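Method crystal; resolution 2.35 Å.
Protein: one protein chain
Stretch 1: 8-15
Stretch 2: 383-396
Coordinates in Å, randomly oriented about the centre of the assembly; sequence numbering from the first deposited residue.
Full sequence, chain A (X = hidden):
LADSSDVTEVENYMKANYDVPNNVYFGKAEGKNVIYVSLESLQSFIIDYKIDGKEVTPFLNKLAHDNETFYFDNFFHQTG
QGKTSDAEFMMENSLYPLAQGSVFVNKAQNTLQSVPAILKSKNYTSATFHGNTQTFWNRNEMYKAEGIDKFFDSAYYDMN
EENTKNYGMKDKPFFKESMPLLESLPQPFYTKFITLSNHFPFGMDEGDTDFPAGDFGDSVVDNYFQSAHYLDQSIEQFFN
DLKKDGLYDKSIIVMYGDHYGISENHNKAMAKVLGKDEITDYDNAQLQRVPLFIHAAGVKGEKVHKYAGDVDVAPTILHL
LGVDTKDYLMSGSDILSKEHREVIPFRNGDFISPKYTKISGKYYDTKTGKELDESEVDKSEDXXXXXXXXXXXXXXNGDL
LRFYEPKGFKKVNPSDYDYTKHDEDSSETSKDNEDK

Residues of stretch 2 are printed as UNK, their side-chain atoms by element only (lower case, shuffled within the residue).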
# COMPACT_ATOMS: atom_id res chain seq x y z
N THR A 8 5.49 26.76 -8.10
CA THR A 8 4.52 27.24 -9.08
C THR A 8 4.28 26.23 -10.20
O THR A 8 3.14 25.86 -10.47
CB THR A 8 4.94 28.62 -9.68
OG1 THR A 8 5.18 29.56 -8.63
CG2 THR A 8 3.85 29.17 -10.60
N GLU A 9 5.37 25.78 -10.83
CA GLU A 9 5.29 24.85 -11.96
C GLU A 9 4.63 23.52 -11.55
O GLU A 9 3.80 22.97 -12.30
CB GLU A 9 6.68 24.61 -12.55
CG GLU A 9 6.70 24.01 -13.96
CD GLU A 9 7.87 23.05 -14.19
OE1 GLU A 9 9.00 23.32 -13.69
OE2 GLU A 9 7.67 22.02 -14.87
N VAL A 10 5.00 23.03 -10.37
CA VAL A 10 4.42 21.79 -9.86
C VAL A 10 2.94 21.96 -9.50
O VAL A 10 2.12 21.07 -9.78
CB VAL A 10 5.23 21.19 -8.67
CG1 VAL A 10 4.44 20.08 -7.97
CG2 VAL A 10 6.55 20.62 -9.17
N GLU A 11 2.59 23.10 -8.92
CA GLU A 11 1.20 23.36 -8.56
C GLU A 11 0.29 23.47 -9.79
O GLU A 11 -0.84 22.96 -9.79
CB GLU A 11 1.12 24.61 -7.68
CG GLU A 11 -0.28 25.11 -7.39
CD GLU A 11 -0.28 26.50 -6.80
OE1 GLU A 11 0.70 27.26 -7.01
OE2 GLU A 11 -1.27 26.84 -6.12
N ASN A 12 0.79 24.11 -10.85
CA ASN A 12 0.02 24.27 -12.09
C ASN A 12 -0.26 22.96 -12.82
O ASN A 12 -1.29 22.81 -13.47
CB ASN A 12 0.71 25.27 -13.02
CG ASN A 12 0.62 26.69 -12.50
OD1 ASN A 12 -0.35 27.06 -11.84
ND2 ASN A 12 1.65 27.49 -12.77
N TYR A 13 0.67 22.03 -12.70
CA TYR A 13 0.50 20.71 -13.27
C TYR A 13 -0.44 19.84 -12.41
O TYR A 13 -1.31 19.16 -12.95
CB TYR A 13 1.88 20.08 -13.54
CG TYR A 13 1.88 18.61 -13.84
CD1 TYR A 13 2.03 18.12 -15.15
CD2 TYR A 13 1.73 17.68 -12.80
CE1 TYR A 13 2.03 16.75 -15.40
CE2 TYR A 13 1.72 16.33 -13.05
CZ TYR A 13 1.88 15.87 -14.33
OH TYR A 13 1.87 14.50 -14.50
N MSE A 14 -0.29 19.87 -11.08
CA MSE A 14 -1.19 19.10 -10.20
C MSE A 14 -2.66 19.50 -10.40
O MSE A 14 -3.53 18.63 -10.44
CB MSE A 14 -0.82 19.21 -8.72
CG MSE A 14 0.60 18.73 -8.29
SE MSE A 14 1.25 16.94 -8.86
CE MSE A 14 2.62 16.61 -7.50
N LYS A 15 -2.92 20.80 -10.55
CA LYS A 15 -4.26 21.30 -10.85
C LYS A 15 -4.71 21.03 -12.30
O LYS A 15 -5.90 20.87 -12.56
CB LYS A 15 -4.38 22.79 -10.56
CG LYS A 15 -4.24 23.16 -9.08
CD LYS A 15 -5.05 24.44 -8.75
CE LYS A 15 -4.63 25.07 -7.43
NZ LYS A 15 -4.22 24.06 -6.38
N UNK A 383 5.74 9.90 -22.00
CA UNK A 383 5.86 11.29 -21.54
C UNK A 383 5.03 11.60 -20.30
O UNK A 383 5.48 12.35 -19.46
c UNK A 383 5.47 12.29 -22.65
o UNK A 383 6.23 12.06 -23.83
N UNK A 384 3.82 11.05 -20.22
CA UNK A 384 2.96 11.25 -19.07
C UNK A 384 3.66 10.69 -17.82
O UNK A 384 3.65 11.33 -16.77
c UNK A 384 0.08 12.68 -19.62
c UNK A 384 -0.67 10.48 -20.39
c UNK A 384 0.54 11.34 -20.17
c UNK A 384 1.56 10.62 -19.26
N UNK A 385 4.27 9.52 -17.98
CA UNK A 385 5.02 8.85 -16.90
C UNK A 385 6.20 9.70 -16.41
O UNK A 385 6.31 9.96 -15.21
c UNK A 385 4.28 6.48 -17.50
c UNK A 385 5.49 7.41 -17.30
c UNK A 385 6.51 6.81 -16.26
N UNK A 386 7.05 10.15 -17.34
CA UNK A 386 8.23 10.94 -17.01
C UNK A 386 7.83 12.16 -16.20
O UNK A 386 8.40 12.38 -15.13
c UNK A 386 9.75 11.14 -21.25
c UNK A 386 9.02 11.34 -18.28
c UNK A 386 9.79 10.14 -18.88
n UNK A 386 10.34 11.11 -22.63
c UNK A 386 10.62 10.50 -20.13
N UNK A 387 6.86 12.92 -16.72
CA UNK A 387 6.29 14.08 -16.06
C UNK A 387 5.70 13.77 -14.67
O UNK A 387 5.96 14.50 -13.71
c UNK A 387 5.54 17.12 -19.93
n UNK A 387 5.45 16.58 -21.31
c UNK A 387 5.24 14.75 -16.94
c UNK A 387 4.89 16.13 -18.96
c UNK A 387 5.74 15.94 -17.73
N UNK A 388 4.93 12.68 -14.55
CA UNK A 388 4.35 12.31 -13.26
C UNK A 388 5.47 12.11 -12.24
O UNK A 388 5.43 12.66 -11.15
c UNK A 388 1.55 9.72 -12.10
o UNK A 388 1.34 8.95 -11.12
c UNK A 388 2.78 10.66 -12.01
c UNK A 388 3.41 11.08 -13.36
o UNK A 388 0.79 9.79 -13.09
N UNK A 389 6.49 11.34 -12.61
CA UNK A 389 7.65 11.11 -11.74
C UNK A 389 8.44 12.40 -11.47
O UNK A 389 8.83 12.66 -10.33
c UNK A 389 9.04 7.64 -12.93
c UNK A 389 8.01 8.59 -12.27
c UNK A 389 7.68 8.16 -10.81
c UNK A 389 8.55 10.03 -12.33
N UNK A 390 8.66 13.20 -12.51
CA UNK A 390 9.43 14.43 -12.39
C UNK A 390 8.81 15.43 -11.38
O UNK A 390 9.52 16.01 -10.55
c UNK A 390 9.59 15.05 -13.78
o UNK A 390 10.80 18.13 -15.45
c UNK A 390 10.35 16.36 -13.86
o UNK A 390 9.25 16.66 -16.01
c UNK A 390 10.12 17.10 -15.21
N UNK A 391 7.49 15.59 -11.43
CA UNK A 391 6.81 16.54 -10.55
C UNK A 391 6.94 16.12 -9.10
O UNK A 391 7.29 16.92 -8.25
se UNK A 391 6.00 19.13 -12.56
c UNK A 391 5.14 17.36 -12.32
c UNK A 391 5.34 16.72 -10.94
c UNK A 391 7.53 18.63 -13.66
N UNK A 392 6.72 14.84 -8.84
CA UNK A 392 6.95 14.29 -7.53
C UNK A 392 8.41 14.51 -7.07
O UNK A 392 8.63 15.00 -5.94
c UNK A 392 6.52 12.82 -7.47
o UNK A 392 6.69 12.28 -6.17
N UNK A 393 9.38 14.15 -7.90
CA UNK A 393 10.82 14.34 -7.57
C UNK A 393 11.18 15.79 -7.27
O UNK A 393 11.97 16.04 -6.35
c UNK A 393 11.79 12.17 -8.56
o UNK A 393 11.47 11.59 -7.50
o UNK A 393 12.10 11.53 -9.59
c UNK A 393 11.79 13.73 -8.60
N UNK A 394 10.58 16.74 -7.97
CA UNK A 394 10.84 18.16 -7.62
C UNK A 394 10.41 18.47 -6.20
O UNK A 394 11.11 19.19 -5.48
n UNK A 394 10.81 19.71 -13.37
c UNK A 394 10.18 19.12 -8.61
c UNK A 394 10.17 19.88 -11.02
c UNK A 394 11.10 20.38 -12.08
c UNK A 394 10.98 19.28 -9.87
N UNK A 395 9.27 17.92 -5.80
CA UNK A 395 8.74 18.16 -4.47
C UNK A 395 9.67 17.59 -3.40
O UNK A 395 10.03 18.29 -2.43
c UNK A 395 7.29 17.63 -4.32
c UNK A 395 6.89 17.48 -2.85
c UNK A 395 6.31 18.58 -5.02
c UNK A 395 4.90 17.92 -5.29
N UNK A 396 10.11 16.36 -3.60
CA UNK A 396 10.88 15.67 -2.60
C UNK A 396 12.32 16.17 -2.54
O UNK A 396 12.83 16.44 -1.44
c UNK A 396 9.67 13.62 -1.81
c UNK A 396 12.02 13.44 -2.51
c UNK A 396 10.75 14.14 -2.78
c UNK A 396 8.45 13.41 -2.43

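Position 383 carries one carbon and then one oxygen and lies out of reach of stretch 1: Ser 383, whose hydroxyl is at ease at a partly exposed site. At 384 four carbons fork at the second, which is Leu 384; Leu 384 CD2, the nearest atom of its side chain, is 5.7 Å from Tyr 13 OH, although the backbone O of Leu 384 lies 4.3 Å from Tyr 13 OH.

Position 385 has one carbon bearing two more and points away: Val 385, buried, with no polar group to leave unpaired. Position 386 has four carbons in a row ending in nitrogen, Lys 386, exposed and out of reach. The same chain recurs at 387, but here CB lies 4.1 Å from Tyr 13 CE1. This is Lys 387, whose aliphatic start borders the ring while its charged end leads away to solvent.

At 388 three carbons end in two oxygens. CB lies 3.9 Å from Tyr 13 OH, yet the chain heads away: Glu 388, whose buried carboxylate is hydrogen-bonded elsewhere in the structure. Position 389, four carbons forked at the second, is Leu 389, buried and pointing away, where a carbon-only side chain leaves no polar group to satisfy. Position 390 repeats the three carbons and two oxygens, with no contact to stretch 1, and is the exposed Glu 390.

Position 391 has two carbons, a selenium and a last carbon, unbranched: selenomethionine, Met 391. Its CG lies 3.7 Å from the Tyr 13 ring centroid, over one face in a CH-pi contact, while SE is 3.7 Å from Val 10 CG2 and CE is 3.6 Å from Glu 9 OE2. A flexible, unbranched, apolar chain suits this knob's pocket of Glu 9, Val 10, Tyr 13 and Met 14.

Position 392, one carbon and one oxygen, points away: Ser 392, small and buried, its hydroxyl hydrogen-bonded elsewhere. Position 393 has two carbons, the second with two oxygens: Asp 393, out of reach, likewise satisfied.

Position 394 has four carbons in a row and a nitrogen, hence Lys 394. Its CB packs 4.0 Å from Val 10 CG2, and NZ forms a salt bridge with Glu 390 OE2 at 2.6 Å; Glu 9 OE1, 4.1 Å from NZ, is too far for another. Position 395 has four carbons, forked at the first, one arm two carbons long: Ile 395, whose CD1 reaches Met 14 CE at 3.4 Å and Val 10 CG1 at 3.5 Å. Position 396 has the same four carbons and fork: Ile 396, out of reach, its carbon-only chain suiting burial.

The contact works by apolar packing, with no hydrogen bond across it. The helices run roughly antiparallel, at 138°.

Stretch 2 383-396: SLVKKELEMSDKII
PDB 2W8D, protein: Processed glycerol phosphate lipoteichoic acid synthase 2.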